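Local coordinates for uncharacterized protein (Parabacteroides merdae ATCC 43184, PDB 5BMT) that is of unknown function but carries a predicted lipoprotein-type OB domain and an immunoglobulin-like fold, at residues Y13-Y27 against L112-P124. Sequence-based numbering, arbitrary orientation.
Sequences YAIVDYSSTMRTLIY and LFSNNYKRIVVIP. With SO4 (sulfate ion), chain C.
Asp17, on strand 13-18, presses its carboxylate into the turn joining strands 112-113 and 118-124, and both its oxygens are used there. OD2 receives the backbone N of Asn116 on its syn lone pair at 2.7 Å, while Ser114 OG donates to it from above the carboxylate plane. OD1 takes an almost straight bond from Asn116 ND2 (3.0 Å, 178°) and a second from Tyr18 N, both from one face of the carboxylate. With CG swung away from its own backbone N (chi1 -166°), the acid reaches across to the turn, where its OD1 also meets the edge of the Tyr117 ring. Replacing Asp17 with an alanine would probably leave Ser114 OG and the N and ND2 of Asn116 without the carboxylate that accepts from them all, Tyr18 N without its side-chain acceptor, and the turn less firmly fixed to the strand.

Next to this polar knot the packing is close and apolar. Ile15 slides past Leu112, its CD1 3.7 Å from Leu112 CB, and Tyr27 lays one ring face over Ser114 CB in a CH-pi contact. Further along, Val121 CG1 sits over a face of the Tyr13 ring, 4.1 Å from its centroid, with Ile123 CD1 approaching obliquely; Pro180 of strand 173-184 also touches Tyr13.

The hairpin end at Ser19-Met22 is looser and more exposed. Asn115 ND2 reaches Tyr18 O at 3.0 Å, and one water links Ser19 O to Asn116 ND2. On this hairpin, Thr21 and Arg23 hold a sulfate, probably from the crystallisation liquor.

Strands 13-18 and 118-124 run roughly antiparallel (152°), but their axes approach no closer than 8.8 Å and side chains join them: an interface between two beta-sheets, in which a hairpin of the predicted OB domain lies against a hairpin of the larger mixed sheet.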
loop_
_atom_site.group_PDB
_atom_site.type_symbol
_atom_site.label_atom_id
_atom_site.label_comp_id
_atom_site.label_asym_id
_atom_site.label_seq_id
_atom_site.Cartn_x
_atom_site.Cartn_y
_atom_site.Cartn_z
ATOM N N TYR A 13 -9.001 -1.129 0.064
ATOM C CA TYR A 13 -8.178 0.044 0.258
ATOM C C TYR A 13 -8.404 0.979 -0.926
ATOM O O TYR A 13 -8.682 0.524 -2.049
ATOM C CB TYR A 13 -6.694 -0.368 0.345
ATOM C CG TYR A 13 -6.415 -1.000 1.683
ATOM C CD1 TYR A 13 -6.209 -0.214 2.810
ATOM C CD2 TYR A 13 -6.457 -2.386 1.848
ATOM C CE1 TYR A 13 -6.044 -0.777 4.065
ATOM C CE2 TYR A 13 -6.281 -2.962 3.105
ATOM C CZ TYR A 13 -6.063 -2.148 4.203
ATOM O OH TYR A 13 -5.935 -2.697 5.455
ATOM N N ALA A 14 -8.305 2.293 -0.675
ATOM C CA ALA A 14 -8.599 3.264 -1.705
ATOM C C ALA A 14 -7.816 4.522 -1.512
ATOM O O ALA A 14 -7.398 4.829 -0.393
ATOM C CB ALA A 14 -10.086 3.615 -1.641
ATOM N N ILE A 15 -7.632 5.267 -2.606
ATOM C CA ILE A 15 -7.023 6.584 -2.544
ATOM C C ILE A 15 -8.134 7.637 -2.678
ATOM O O ILE A 15 -8.976 7.549 -3.589
ATOM C CB ILE A 15 -5.979 6.774 -3.674
ATOM C CG1 ILE A 15 -4.826 5.742 -3.556
ATOM C CG2 ILE A 15 -5.433 8.257 -3.670
ATOM C CD1 ILE A 15 -3.881 5.770 -4.787
ATOM N N VAL A 16 -8.100 8.666 -1.823
ATOM C CA VAL A 16 -9.001 9.821 -1.939
ATOM C C VAL A 16 -8.364 10.792 -2.935
ATOM O O VAL A 16 -7.170 11.097 -2.781
ATOM C CB VAL A 16 -9.176 10.501 -0.543
ATOM C CG1 VAL A 16 -10.089 11.742 -0.628
ATOM C CG2 VAL A 16 -9.719 9.508 0.474
ATOM N N ASP A 17 -9.108 11.287 -3.937
ATOM C CA ASP A 17 -8.474 12.197 -4.889
ATOM C C ASP A 17 -9.519 12.972 -5.659
ATOM O O ASP A 17 -10.688 12.612 -5.646
ATOM C CB ASP A 17 -7.628 11.370 -5.865
ATOM C CG ASP A 17 -6.632 12.089 -6.734
ATOM O OD1 ASP A 17 -6.441 13.322 -6.547
ATOM O OD2 ASP A 17 -6.026 11.414 -7.592
ATOM N N TYR A 18 -9.080 14.032 -6.315
ATOM C CA TYR A 18 -9.939 14.808 -7.187
ATOM C C TYR A 18 -9.996 14.195 -8.563
ATOM O O TYR A 18 -8.959 13.818 -9.127
ATOM C CB TYR A 18 -9.362 16.221 -7.363
ATOM C CG TYR A 18 -9.521 17.161 -6.203
ATOM C CD1 TYR A 18 -10.783 17.601 -5.804
ATOM C CD2 TYR A 18 -8.413 17.715 -5.581
ATOM C CE1 TYR A 18 -10.929 18.572 -4.818
ATOM C CE2 TYR A 18 -8.548 18.673 -4.581
ATOM C CZ TYR A 18 -9.810 19.115 -4.220
ATOM O OH TYR A 18 -9.953 20.084 -3.256
ATOM N N SER A 19 -11.190 14.208 -9.157
ATOM C CA SER A 19 -11.356 13.889 -10.574
ATOM C C SER A 19 -10.854 15.084 -11.407
ATOM O O SER A 19 -10.521 16.126 -10.851
ATOM C CB SER A 19 -12.836 13.647 -10.866
ATOM O OG SER A 19 -13.532 14.889 -10.882
ATOM N N SER A 20 -10.930 14.984 -12.734
ATOM C CA SER A 20 -10.508 16.083 -13.622
ATOM C C SER A 20 -11.389 17.333 -13.490
ATOM O O SER A 20 -10.960 18.432 -13.894
ATOM C CB SER A 20 -10.517 15.604 -15.070
ATOM O OG SER A 20 -11.831 15.278 -15.491
ATOM N N THR A 21 -12.607 17.177 -12.923
ATOM C CA THR A 21 -13.538 18.286 -12.721
ATOM C C THR A 21 -13.691 18.613 -11.226
ATOM O O THR A 21 -14.649 19.283 -10.816
ATOM C CB THR A 21 -14.853 18.011 -13.419
ATOM O OG1 THR A 21 -15.343 16.750 -12.989
ATOM C CG2 THR A 21 -14.703 18.035 -14.949
HETATM N N MSE A 22 -12.710 18.180 -10.416
HETATM C CA MSE A 22 -12.581 18.563 -9.017
HETATM C C MSE A 22 -13.700 18.064 -8.130
HETATM O O MSE A 22 -14.029 18.700 -7.111
HETATM C CB MSE A 22 -12.423 20.098 -8.852
HETATM C CG MSE A 22 -11.313 20.711 -9.740
HETATM SE SE MSE A 22 -9.608 19.743 -9.772
HETATM C CE MSE A 22 -9.066 20.207 -8.084
ATOM N N ARG A 23 -14.231 16.894 -8.456
ATOM C CA ARG A 23 -15.131 16.175 -7.572
ATOM C C ARG A 23 -14.242 15.271 -6.735
ATOM O O ARG A 23 -13.328 14.635 -7.287
ATOM C CB ARG A 23 -16.140 15.359 -8.386
ATOM C CG ARG A 23 -17.097 14.545 -7.516
ATOM C CD ARG A 23 -18.038 13.701 -8.347
ATOM N NE ARG A 23 -19.015 14.503 -9.085
ATOM C CZ ARG A 23 -20.212 14.852 -8.614
ATOM N NH1 ARG A 23 -20.618 14.422 -7.421
ATOM N NH2 ARG A 23 -21.044 15.573 -9.363
ATOM N N THR A 24 -14.496 15.169 -5.417
ATOM C CA THR A 24 -13.687 14.251 -4.614
ATOM C C THR A 24 -14.253 12.846 -4.747
ATOM O O THR A 24 -15.431 12.612 -4.402
ATOM C CB THR A 24 -13.669 14.667 -3.130
ATOM O OG1 THR A 24 -13.025 15.946 -3.048
ATOM C CG2 THR A 24 -12.927 13.647 -2.237
ATOM N N LEU A 25 -13.419 11.934 -5.228
ATOM C CA LEU A 25 -13.764 10.518 -5.396
ATOM C C LEU A 25 -12.843 9.651 -4.581
ATOM O O LEU A 25 -11.797 10.095 -4.073
ATOM C CB LEU A 25 -13.580 10.139 -6.896
ATOM C CG LEU A 25 -14.405 10.912 -7.943
ATOM C CD1 LEU A 25 -14.113 10.398 -9.350
ATOM C CD2 LEU A 25 -15.897 10.786 -7.671
ATOM N N ILE A 26 -13.248 8.378 -4.436
ATOM C CA ILE A 26 -12.351 7.386 -3.873
ATOM C C ILE A 26 -12.062 6.385 -4.994
ATOM O O ILE A 26 -12.948 6.042 -5.808
ATOM C CB ILE A 26 -12.790 6.737 -2.556
ATOM C CG1 ILE A 26 -14.051 5.916 -2.731
ATOM C CG2 ILE A 26 -12.947 7.851 -1.459
ATOM C CD1 ILE A 26 -14.355 4.977 -1.489
ATOM N N TYR A 27 -10.792 5.967 -5.065
ATOM C CA TYR A 27 -10.298 5.059 -6.098
ATOM C C TYR A 27 -9.902 3.756 -5.431
ATOM O O TYR A 27 -8.778 3.628 -4.928
ATOM C CB TYR A 27 -9.099 5.708 -6.816
ATOM C CG TYR A 27 -9.509 6.925 -7.619
ATOM C CD1 TYR A 27 -9.658 8.174 -7.010
ATOM C CD2 TYR A 27 -9.713 6.837 -8.989
ATOM C CE1 TYR A 27 -10.042 9.291 -7.746
ATOM C CE2 TYR A 27 -10.028 7.968 -9.749
ATOM C CZ TYR A 27 -10.189 9.189 -9.118
ATOM O OH TYR A 27 -10.557 10.292 -9.869
ATOM N N LEU A 112 -1.536 1.038 -5.749
ATOM C CA LEU A 112 -2.838 1.644 -6.060
ATOM C C LEU A 112 -2.648 2.870 -6.924
ATOM O O LEU A 112 -1.693 3.639 -6.718
ATOM C CB LEU A 112 -3.550 2.066 -4.775
ATOM C CG LEU A 112 -4.364 0.953 -4.060
ATOM C CD1 LEU A 112 -3.430 -0.119 -3.451
ATOM C CD2 LEU A 112 -5.259 1.572 -2.965
ATOM N N PHE A 113 -3.603 3.081 -7.838
ATOM C CA PHE A 113 -3.620 4.225 -8.756
ATOM C C PHE A 113 -4.832 5.098 -8.554
ATOM O O PHE A 113 -5.916 4.583 -8.313
ATOM C CB PHE A 113 -3.671 3.701 -10.221
ATOM C CG PHE A 113 -2.481 2.886 -10.654
ATOM C CD1 PHE A 113 -2.325 1.565 -10.235
ATOM C CD2 PHE A 113 -1.506 3.442 -11.464
ATOM C CE1 PHE A 113 -1.187 0.825 -10.608
ATOM C CE2 PHE A 113 -0.403 2.685 -11.887
ATOM C CZ PHE A 113 -0.243 1.392 -11.446
ATOM N N SER A 114 -4.681 6.410 -8.730
ATOM C CA SER A 114 -5.820 7.322 -8.731
ATOM C C SER A 114 -5.610 8.288 -9.886
ATOM O O SER A 114 -4.652 8.144 -10.656
ATOM C CB SER A 114 -5.979 8.038 -7.391
ATOM O OG SER A 114 -4.948 8.986 -7.145
ATOM N N ASN A 115 -6.427 9.321 -9.972
ATOM C CA ASN A 115 -6.257 10.253 -11.066
ATOM C C ASN A 115 -4.886 10.936 -11.006
ATOM O O ASN A 115 -4.222 11.066 -12.038
ATOM C CB ASN A 115 -7.390 11.283 -10.957
ATOM C CG ASN A 115 -7.462 12.224 -12.125
ATOM O OD1 ASN A 115 -7.092 11.863 -13.247
ATOM N ND2 ASN A 115 -7.895 13.451 -11.869
ATOM N N ASN A 116 -4.448 11.352 -9.796
ATOM C CA ASN A 116 -3.239 12.154 -9.626
ATOM C C ASN A 116 -2.129 11.505 -8.810
ATOM O O ASN A 116 -1.049 12.096 -8.704
ATOM C CB ASN A 116 -3.605 13.468 -8.926
ATOM C CG ASN A 116 -4.569 14.286 -9.753
ATOM O OD1 ASN A 116 -4.224 14.714 -10.859
ATOM N ND2 ASN A 116 -5.821 14.416 -9.267
ATOM N N TYR A 117 -2.397 10.367 -8.174
ATOM C CA TYR A 117 -1.428 9.767 -7.274
ATOM C C TYR A 117 -1.250 8.294 -7.474
ATOM O O TYR A 117 -2.130 7.603 -8.013
ATOM C CB TYR A 117 -1.928 9.940 -5.820
ATOM C CG TYR A 117 -2.052 11.365 -5.354
ATOM C CD1 TYR A 117 -0.947 12.056 -4.871
ATOM C CD2 TYR A 117 -3.281 12.020 -5.373
ATOM C CE1 TYR A 117 -1.058 13.370 -4.414
ATOM C CE2 TYR A 117 -3.399 13.340 -4.956
ATOM C CZ TYR A 117 -2.288 14.006 -4.461
ATOM O OH TYR A 117 -2.384 15.314 -4.036
ATOM N N LYS A 118 -0.094 7.801 -6.996
ATOM C CA LYS A 118 0.168 6.355 -6.882
ATOM C C LYS A 118 0.671 6.095 -5.482
ATOM O O LYS A 118 1.531 6.852 -4.994
ATOM C CB LYS A 118 1.178 5.847 -7.929
ATOM C CG LYS A 118 0.687 6.100 -9.363
ATOM C CD LYS A 118 1.619 5.503 -10.394
ATOM C CE LYS A 118 1.171 5.879 -11.805
ATOM N NZ LYS A 118 1.519 7.290 -12.145
ATOM N N ARG A 119 0.149 5.050 -4.830
ATOM C CA ARG A 119 0.634 4.672 -3.497
ATOM C C ARG A 119 0.755 3.195 -3.391
ATOM O O ARG A 119 -0.138 2.470 -3.841
ATOM C CB ARG A 119 -0.291 5.147 -2.354
ATOM C CG ARG A 119 -0.087 6.606 -1.913
ATOM C CD ARG A 119 -0.974 7.545 -2.698
ATOM N NE ARG A 119 -0.767 8.914 -2.201
ATOM C CZ ARG A 119 0.268 9.696 -2.496
ATOM N NH1 ARG A 119 1.203 9.285 -3.356
ATOM N NH2 ARG A 119 0.373 10.905 -1.944
ATOM N N ILE A 120 1.827 2.728 -2.742
ATOM C CA ILE A 120 1.891 1.317 -2.386
ATOM C C ILE A 120 1.201 1.188 -1.029
ATOM O O ILE A 120 1.572 1.895 -0.081
ATOM C CB ILE A 120 3.340 0.806 -2.297
ATOM C CG1 ILE A 120 4.066 1.014 -3.613
ATOM C CG2 ILE A 120 3.361 -0.684 -1.888
ATOM C CD1 ILE A 120 5.612 0.891 -3.448
ATOM N N VAL A 121 0.192 0.351 -0.929
ATOM C CA VAL A 121 -0.371 0.034 0.381
ATOM C C VAL A 121 0.341 -1.230 0.815
ATOM O O VAL A 121 0.368 -2.209 0.045
ATOM C CB VAL A 121 -1.909 -0.158 0.373
ATOM C CG1 VAL A 121 -2.426 -0.747 1.695
ATOM C CG2 VAL A 121 -2.605 1.167 0.075
ATOM N N VAL A 122 0.935 -1.205 2.011
ATOM C CA VAL A 122 1.640 -2.391 2.488
ATOM C C VAL A 122 1.103 -2.730 3.862
ATOM O O VAL A 122 0.735 -1.831 4.625
ATOM C CB VAL A 122 3.183 -2.246 2.428
ATOM C CG1 VAL A 122 3.667 -0.998 3.088
ATOM C CG2 VAL A 122 3.908 -3.469 2.978
ATOM N N ILE A 123 0.985 -4.026 4.144
ATOM C CA ILE A 123 0.427 -4.463 5.412
ATOM C C ILE A 123 1.485 -5.225 6.240
ATOM O O ILE A 123 1.516 -6.461 6.251
ATOM C CB ILE A 123 -0.857 -5.288 5.209
ATOM C CG1 ILE A 123 -1.868 -4.538 4.276
ATOM C CG2 ILE A 123 -1.492 -5.569 6.591
ATOM C CD1 ILE A 123 -3.149 -5.334 3.997
ATOM N N PRO A 124 2.373 -4.503 6.935
ATOM C CA PRO A 124 3.314 -5.191 7.836
ATOM C C PRO A 124 2.513 -5.908 8.905
ATOM O O PRO A 124 1.509 -5.359 9.427
ATOM C CB PRO A 124 4.161 -4.065 8.430
ATOM C CG PRO A 124 3.393 -2.811 8.203
ATOM C CD PRO A 124 2.511 -3.031 7.008
HETATM S S SO4 C . -18.859 16.347 -12.420
HETATM O O1 SO4 C . -18.285 15.162 -11.736
HETATM O O2 SO4 C . -19.137 16.008 -13.815
HETATM O O3 SO4 C . -20.074 16.787 -11.703
HETATM O O4 SO4 C . -17.877 17.451 -12.356
HETATM O O HOH W 1 -7.614 16.504 -10.627
HETATM O O HOH W 2 -6.618 2.727 -6.291
#